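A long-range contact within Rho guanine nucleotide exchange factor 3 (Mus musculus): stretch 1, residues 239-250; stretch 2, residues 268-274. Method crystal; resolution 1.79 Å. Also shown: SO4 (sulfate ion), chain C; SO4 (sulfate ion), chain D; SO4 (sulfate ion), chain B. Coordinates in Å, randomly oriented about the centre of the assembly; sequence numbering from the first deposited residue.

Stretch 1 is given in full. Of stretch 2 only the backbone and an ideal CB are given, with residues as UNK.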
ATOM      1  N   LYS A 239     -14.736  -8.551   9.738  1.00 15.51           N
ATOM      2  CA  LYS A 239     -15.299  -9.061  10.991  1.00 16.25           C
ATOM      3  C   LYS A 239     -16.547  -9.879  10.701  1.00 14.62           C
ATOM      4  O   LYS A 239     -17.417  -9.415   9.973  1.00 17.72           O
ATOM      5  CB  LYS A 239     -15.685  -7.890  11.892  1.00 20.01           C
ATOM      6  CG  LYS A 239     -16.288  -8.355  13.208  1.00 22.15           C
ATOM      7  CD  LYS A 239     -16.130  -7.276  14.273  1.00 27.44           C
ATOM      8  CE  LYS A 239     -17.361  -6.430  14.399  1.00 30.54           C
ATOM      9  NZ  LYS A 239     -17.188  -5.425  15.502  1.00 34.02           N
ATOM     10  N   ASN A 240     -16.654 -11.085  11.245  1.00 16.35           N
ATOM     11  CA  ASN A 240     -17.853 -11.828  10.925  1.00 16.67           C
ATOM     12  C   ASN A 240     -19.053 -11.487  11.831  1.00 16.19           C
ATOM     13  O   ASN A 240     -18.948 -10.600  12.714  1.00 18.07           O
ATOM     14  CB  ASN A 240     -17.537 -13.343  10.837  1.00 15.92           C
ATOM     15  CG  ASN A 240     -17.408 -14.022  12.193  1.00 16.41           C
ATOM     16  OD1 ASN A 240     -17.621 -13.424  13.254  1.00 15.62           O
ATOM     17  ND2 ASN A 240     -17.072 -15.313  12.145  1.00 15.74           N
ATOM     18  N   ASN A 241     -20.193 -12.135  11.587  1.00 16.47           N
ATOM     19  CA  ASN A 241     -21.422 -11.829  12.333  1.00 18.02           C
ATOM     20  C   ASN A 241     -21.463 -12.416  13.736  1.00 19.54           C
ATOM     21  O   ASN A 241     -22.482 -12.339  14.413  1.00 20.34           O
ATOM     22  CB  ASN A 241     -22.692 -12.226  11.531  1.00 16.80           C
ATOM     23  CG  ASN A 241     -22.735 -13.699  11.167  1.00 19.81           C
ATOM     24  OD1 ASN A 241     -21.740 -14.409  11.304  1.00 19.96           O
ATOM     25  ND2 ASN A 241     -23.898 -14.166  10.687  1.00 20.76           N
ATOM     26  N   ARG A 242     -20.341 -12.993  14.164  1.00 18.55           N
ATOM     27  CA  ARG A 242     -20.227 -13.510  15.526  1.00 19.06           C
ATOM     28  C   ARG A 242     -19.144 -12.692  16.242  1.00 19.32           C
ATOM     29  O   ARG A 242     -18.708 -13.048  17.334  1.00 18.97           O
ATOM     30  CB  ARG A 242     -19.892 -15.018  15.551  1.00 20.52           C
ATOM     31  CG  ARG A 242     -21.030 -15.897  14.996  1.00 22.39           C
ATOM     32  CD  ARG A 242     -20.721 -17.407  15.030  1.00 22.41           C
ATOM     33  NE  ARG A 242     -19.518 -17.822  14.285  1.00 23.30           N
ATOM     34  CZ  ARG A 242     -19.457 -18.065  12.970  1.00 24.34           C
ATOM     35  NH1 ARG A 242     -20.540 -17.934  12.203  1.00 25.32           N
ATOM     36  NH2 ARG A 242     -18.310 -18.458  12.418  1.00 24.38           N
ATOM     37  N   GLY A 243     -18.732 -11.581  15.625  1.00 17.53           N
ATOM     38  CA  GLY A 243     -17.744 -10.713  16.245  1.00 19.18           C
ATOM     39  C   GLY A 243     -16.282 -11.128  16.093  1.00 18.95           C
ATOM     40  O   GLY A 243     -15.392 -10.461  16.610  1.00 19.48           O
ATOM     41  N   VAL A 244     -16.026 -12.203  15.361  1.00 19.25           N
ATOM     42  CA  VAL A 244     -14.651 -12.674  15.151  1.00 17.94           C
ATOM     43  C   VAL A 244     -13.892 -11.820  14.126  1.00 19.00           C
ATOM     44  O   VAL A 244     -14.373 -11.624  13.002  1.00 16.77           O
ATOM     45  CB  VAL A 244     -14.666 -14.133  14.662  1.00 19.44           C
ATOM     46  CG1 VAL A 244     -13.225 -14.662  14.480  1.00 19.06           C
ATOM     47  CG2 VAL A 244     -15.415 -14.993  15.670  1.00 19.04           C
ATOM     48  N   LYS A 245     -12.701 -11.338  14.504  1.00 18.18           N
ATOM     49  CA  LYS A 245     -11.899 -10.528  13.578  1.00 19.23           C
ATOM     50  C   LYS A 245     -11.054 -11.473  12.729  1.00 19.46           C
ATOM     51  O   LYS A 245     -10.248 -12.243  13.245  1.00 18.52           O
ATOM     52  CB  LYS A 245     -11.032  -9.537  14.357  1.00 22.86           C
ATOM     53  CG  LYS A 245     -11.847  -8.621  15.267  1.00 27.44           C
ATOM     54  CD  LYS A 245     -11.014  -7.500  15.883  1.00 32.39           C
ATOM     55  CE  LYS A 245     -11.876  -6.659  16.903  1.00 33.36           C
ATOM     56  NZ  LYS A 245     -11.162  -5.415  17.351  1.00 37.24           N
ATOM     57  N   LEU A 246     -11.285 -11.445  11.414  1.00 17.60           N
ATOM     58  CA  LEU A 246     -10.597 -12.326  10.490  1.00 16.06           C
ATOM     59  C   LEU A 246      -9.720 -11.533   9.522  1.00 18.23           C
ATOM     60  O   LEU A 246      -9.896 -10.320   9.378  1.00 20.32           O
ATOM     61  CB  LEU A 246     -11.650 -13.135   9.683  1.00 15.17           C
ATOM     62  CG  LEU A 246     -12.707 -13.915  10.497  1.00 15.76           C
ATOM     63  CD1 LEU A 246     -13.924 -14.312   9.654  1.00 17.81           C
ATOM     64  CD2 LEU A 246     -12.015 -15.125  11.134  1.00 15.53           C
ATOM     65  N   HIS A 247      -8.709 -12.204   8.968  1.00 16.01           N
ATOM     66  CA  HIS A 247      -7.906 -11.601   7.928  1.00 16.71           C
ATOM     67  C   HIS A 247      -8.184 -12.512   6.746  1.00 16.22           C
ATOM     68  O   HIS A 247      -7.903 -13.734   6.773  1.00 17.05           O
ATOM     69  CB  HIS A 247      -6.394 -11.583   8.218  1.00 15.93           C
ATOM     70  CG  HIS A 247      -5.675 -10.626   7.330  1.00 19.25           C
ATOM     71  ND1 HIS A 247      -5.305  -9.359   7.740  1.00 22.82           N
ATOM     72  CD2 HIS A 247      -5.375 -10.700   6.011  1.00 18.97           C
ATOM     73  CE1 HIS A 247      -4.804  -8.696   6.708  1.00 19.85           C
ATOM     74  NE2 HIS A 247      -4.831  -9.490   5.649  1.00 19.09           N
ATOM     75  N   VAL A 248      -8.731 -11.926   5.689  1.00 15.98           N
ATOM     76  CA  VAL A 248      -9.107 -12.712   4.539  1.00 14.46           C
ATOM     77  C   VAL A 248      -8.205 -12.423   3.339  1.00 14.41           C
ATOM     78  O   VAL A 248      -7.869 -11.281   3.067  1.00 14.73           O
ATOM     79  CB  VAL A 248     -10.586 -12.441   4.194  1.00 14.40           C
ATOM     80  CG1 VAL A 248     -10.996 -13.223   2.984  1.00 14.08           C
ATOM     81  CG2 VAL A 248     -11.453 -12.787   5.406  1.00 17.77           C
ATOM     82  N   PHE A 249      -7.875 -13.477   2.625  1.00 14.37           N
ATOM     83  CA  PHE A 249      -6.986 -13.405   1.469  1.00 16.05           C
ATOM     84  C   PHE A 249      -7.656 -13.949   0.211  1.00 15.13           C
ATOM     85  O   PHE A 249      -8.045 -15.125   0.147  1.00 16.21           O
ATOM     86  CB  PHE A 249      -5.733 -14.265   1.726  1.00 16.07           C
ATOM     87  CG  PHE A 249      -4.903 -13.802   2.893  1.00 17.12           C
ATOM     88  CD1 PHE A 249      -3.957 -12.787   2.744  1.00 16.99           C
ATOM     89  CD2 PHE A 249      -5.075 -14.375   4.148  1.00 18.01           C
ATOM     90  CE1 PHE A 249      -3.196 -12.350   3.829  1.00 17.30           C
ATOM     91  CE2 PHE A 249      -4.333 -13.949   5.215  1.00 17.48           C
ATOM     92  CZ  PHE A 249      -3.376 -12.928   5.068  1.00 19.28           C
ATOM     93  N   LEU A 250      -7.773 -13.094  -0.799  1.00 16.68           N
ATOM     94  CA  LEU A 250      -8.303 -13.524  -2.063  1.00 15.98           C
ATOM     95  C   LEU A 250      -7.124 -13.732  -3.039  1.00 18.37           C
ATOM     96  O   LEU A 250      -6.591 -12.773  -3.601  1.00 18.08           O
ATOM     97  CB  LEU A 250      -9.251 -12.466  -2.659  1.00 17.23           C
ATOM     98  CG  LEU A 250      -9.752 -12.853  -4.071  1.00 17.90           C
ATOM     99  CD1 LEU A 250     -10.603 -14.143  -4.031  1.00 19.06           C
ATOM    100  CD2 LEU A 250     -10.550 -11.703  -4.637  1.00 20.87           C
ATOM    101  N   UNK A 268       1.403 -14.878  12.430  1.00 21.04           N
ATOM    102  CA  UNK A 268       0.974 -15.847  11.435  1.00 19.13           C
ATOM    103  C   UNK A 268      -0.528 -15.712  11.200  1.00 16.63           C
ATOM    104  O   UNK A 268      -1.167 -14.920  11.875  1.00 16.82           O
ATOM    105  CB  UNK A 268       1.328 -17.269  11.875  1.00 19.13           C
ATOM    106  N   UNK A 269      -1.054 -16.461  10.235  1.00 16.42           N
ATOM    107  CA  UNK A 269      -2.492 -16.377   9.891  1.00 16.61           C
ATOM    108  C   UNK A 269      -3.047 -17.803   9.901  1.00 15.25           C
ATOM    109  O   UNK A 269      -2.888 -18.594   8.951  1.00 15.41           O
ATOM    110  CB  UNK A 269      -2.713 -15.709   8.532  1.00 16.61           C
ATOM    111  N   UNK A 270      -3.683 -18.120  11.028  1.00 15.57           N
ATOM    112  CA  UNK A 270      -4.244 -19.435  11.290  1.00 16.54           C
ATOM    113  C   UNK A 270      -5.534 -19.646  10.489  1.00 16.33           C
ATOM    114  O   UNK A 270      -6.505 -18.883  10.664  1.00 15.74           O
ATOM    115  CB  UNK A 270      -4.510 -19.609  12.787  1.00 16.54           C
ATOM    116  N   UNK A 271      -5.531 -20.626   9.591  1.00 17.03           N
ATOM    117  CA  UNK A 271      -6.737 -20.831   8.770  1.00 15.70           C
ATOM    118  C   UNK A 271      -7.943 -21.083   9.677  1.00 17.67           C
ATOM    119  O   UNK A 271      -7.868 -21.888  10.614  1.00 17.60           O
ATOM    120  CB  UNK A 271      -6.545 -22.000   7.802  1.00 15.70           C
ATOM    121  N   UNK A 272      -9.047 -20.385   9.384  1.00 16.81           N
ATOM    122  CA  UNK A 272     -10.294 -20.489  10.176  1.00 18.39           C
ATOM    123  C   UNK A 272     -11.214 -21.626   9.685  1.00 20.06           C
ATOM    124  O   UNK A 272     -11.978 -22.215  10.470  1.00 21.58           O
ATOM    125  CB  UNK A 272     -11.054 -19.162  10.121  1.00 18.39           C
ATOM    126  N   UNK A 273     -11.143 -21.918   8.395  1.00 18.58           N
ATOM    127  CA  UNK A 273     -11.907 -22.985   7.750  1.00 18.79           C
ATOM    128  C   UNK A 273     -11.058 -23.423   6.588  1.00 19.89           C
ATOM    129  O   UNK A 273      -9.991 -22.840   6.317  1.00 19.96           O
ATOM    130  CB  UNK A 273     -13.301 -22.536   7.307  1.00 18.79           C
ATOM    131  N   UNK A 274     -11.537 -24.422   5.875  1.00 20.45           N
ATOM    132  CA  UNK A 274     -10.821 -24.885   4.697  1.00 22.82           C
ATOM    133  C   UNK A 274     -10.949 -23.815   3.621  1.00 20.89           C
ATOM    134  O   UNK A 274     -11.919 -23.057   3.581  1.00 21.31           O
ATOM    135  CB  UNK A 274     -11.358 -26.232   4.209  1.00 22.82           C
TER
HETATM  136  S   SO4 C 502     -16.157 -20.525  15.325  1.00 44.25           S
HETATM  137  O1  SO4 C 502     -16.546 -21.219  16.600  1.00 39.44           O
HETATM  138  O2  SO4 C 502     -15.585 -19.165  15.654  1.00 35.65           O
HETATM  139  O3  SO4 C 502     -15.115 -21.339  14.614  1.00 34.98           O
HETATM  140  O4  SO4 C 502     -17.384 -20.424  14.461  1.00 35.87           O
HETATM  141  S   SO4 D 503     -19.216 -22.611   8.807  1.00 36.21           S
HETATM  142  O1  SO4 D 503     -19.054 -24.091   9.046  1.00 36.93           O
HETATM  143  O2  SO4 D 503     -19.213 -21.928  10.138  1.00 33.49           O
HETATM  144  O3  SO4 D 503     -18.047 -22.116   8.042  1.00 33.27           O
HETATM  145  O4  SO4 D 503     -20.470 -22.307   8.062  1.00 26.85           O
HETATM  146  S   SO4 B 501     -25.561 -17.785   9.472  1.00 30.28           S
HETATM  147  O1  SO4 B 501     -25.245 -19.203   9.776  1.00 27.71           O
HETATM  148  O2  SO4 B 501     -24.305 -16.979   9.550  1.00 28.65           O
HETATM  149  O3  SO4 B 501     -26.144 -17.668   8.134  1.00 31.88           O
HETATM  150  O4  SO4 B 501     -26.546 -17.284  10.464  1.00 27.88           O

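Position 268 is on an extended backbone, and nothing of stretch 1 lies within 5.5 Å of its ideal CB, so this contact sets no preference. The residue is Cys-268.

Position 269 is different. Its backbone is again extended, and CA-to-CB points toward stretch 1, with the ideal CB 4.1 Å from CE2 of Phe-249. His-247 lies on the same side of its strand as Phe-249, so the site offers two rings and little call for charge. A leucine, isoleucine or methionine could pack here; an aromatic could also meet a ring with a ring. The deposited residue is Tyr-269, with chi1 in the m well. It presents a face to the edge of Phe-249, CG lying 4.0 Å from Phe-249 CZ and the planes meeting at 76°. Its CD1 also comes within 4.2 Å of His-247 CB, the two rings lying obliquely.

Positions 270 and 271 find nothing near their ideal CB atoms, and at 271 CA-to-CB points away, so stretch 1 places little demand on either. They are Gln-270 and Leu-271; the end of the leucine turns back nearer, but still stops short of contact.

At 272 the strand has ended, and phi/psi of -88/-30 turns CA-to-CB toward stretch 1, the ideal CB 4.3 Å from Leu-246 CD2. Beyond that methyl come Val-244, the amide of Asn-240 and the guanidinium of Arg-242, with a sulfate alongside. The path is apolar first and rich in donors at its far end. Leucine or phenylalanine would serve the near part, while a long side chain with an acceptor at its tip would serve both. Tyr-272 does so. Leu-246 CD2 sits 3.8 Å from its ring centroid, over the face, in a CH-pi contact. Its OH accepts a hydrogen bond from Arg-242 NH2 (3.0 Å) and a weak one from Asn-240 ND2 (3.3 Å), and donates to O2 of the chain C sulfate at 2.6 Å. Asn-240 OD1, meanwhile, takes the backbone N of Arg-242 and of Val-244, each at 2.9 Å, bracing the turn that carries these partners.

Position 273 points sideways, with two sulfates within a long side chain's reach. Lysine or arginine would suit the anions, although Arg-242 is a like charge nearby. Arg-273 reaches both: NE to O3 of the chain D sulfate (2.8 Å) and NH2 to O4 of the chain C sulfate (3.0 Å). Its NH2 is 3.4 Å from Arg-242 NH2, two donors that share no hydrogen bond, with sulfate oxygens close to both.

Position 274, out of reach, is Gln-274.

Stretch 2 (268-274) CYQLYRQ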
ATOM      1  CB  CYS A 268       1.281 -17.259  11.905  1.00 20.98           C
ATOM      2  SG  CYS A 268       3.087 -17.568  11.938  1.00 27.15           S
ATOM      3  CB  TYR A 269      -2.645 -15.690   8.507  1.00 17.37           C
ATOM      4  CG  TYR A 269      -1.985 -14.325   8.492  1.00 17.04           C
ATOM      5  CD1 TYR A 269      -2.604 -13.217   9.057  1.00 15.81           C
ATOM      6  CD2 TYR A 269      -0.676 -14.179   8.029  1.00 19.80           C
ATOM      7  CE1 TYR A 269      -1.939 -11.997   9.181  1.00 19.01           C
ATOM      8  CE2 TYR A 269      -0.000 -12.947   8.139  1.00 16.71           C
ATOM      9  CZ  TYR A 269      -0.626 -11.883   8.713  1.00 17.79           C
ATOM     10  OH  TYR A 269       0.077 -10.700   8.849  1.00 21.35           O
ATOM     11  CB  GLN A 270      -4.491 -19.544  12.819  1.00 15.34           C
ATOM     12  CG  GLN A 270      -5.012 -20.908  13.257  1.00 18.83           C
ATOM     13  CD  GLN A 270      -5.272 -20.965  14.758  1.00 18.24           C
ATOM     14  OE1 GLN A 270      -4.833 -20.103  15.508  1.00 21.26           O
ATOM     15  NE2 GLN A 270      -6.001 -21.977  15.188  1.00 21.46           N
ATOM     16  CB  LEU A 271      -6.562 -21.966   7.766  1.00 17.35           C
ATOM     17  CG  LEU A 271      -6.072 -21.458   6.391  1.00 19.38           C
ATOM     18  CD1 LEU A 271      -4.612 -21.017   6.503  1.00 17.90           C
ATOM     19  CD2 LEU A 271      -6.255 -22.527   5.331  1.00 17.12           C
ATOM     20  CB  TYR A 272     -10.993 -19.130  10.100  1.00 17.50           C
ATOM     21  CG  TYR A 272     -12.234 -18.949  10.939  1.00 17.68           C
ATOM     22  CD1 TYR A 272     -12.161 -19.006  12.328  1.00 18.75           C
ATOM     23  CD2 TYR A 272     -13.460 -18.598  10.341  1.00 16.34           C
ATOM     24  CE1 TYR A 272     -13.269 -18.713  13.125  1.00 19.94           C
ATOM     25  CE2 TYR A 272     -14.598 -18.288  11.137  1.00 18.47           C
ATOM     26  CZ  TYR A 272     -14.480 -18.348  12.524  1.00 19.19           C
ATOM     27  OH  TYR A 272     -15.514 -17.998  13.334  1.00 19.14           O
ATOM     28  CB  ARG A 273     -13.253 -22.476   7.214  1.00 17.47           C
ATOM     29  CG  ARG A 273     -14.157 -21.925   8.281  1.00 16.79           C
ATOM     30  CD  ARG A 273     -14.856 -23.040   9.071  1.00 18.08           C
ATOM     31  NE  ARG A 273     -15.961 -22.506   9.878  1.00 21.70           N
ATOM     32  CZ  ARG A 273     -15.824 -21.946  11.075  1.00 22.45           C
ATOM     33  NH1 ARG A 273     -14.620 -21.831  11.637  1.00 22.08           N
ATOM     34  NH2 ARG A 273     -16.905 -21.529  11.733  1.00 23.10           N
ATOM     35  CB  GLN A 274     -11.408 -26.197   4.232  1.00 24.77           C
ATOM     36  CG  GLN A 274     -11.357 -27.203   5.377  1.00 28.51           C
ATOM     37  CD  GLN A 274     -11.931 -28.533   4.994  1.00 32.64           C
ATOM     38  OE1 GLN A 274     -12.766 -28.618   4.106  1.00 34.36           O
ATOM     39  NE2 GLN A 274     -11.496 -29.590   5.682  1.00 35.56           N
TER
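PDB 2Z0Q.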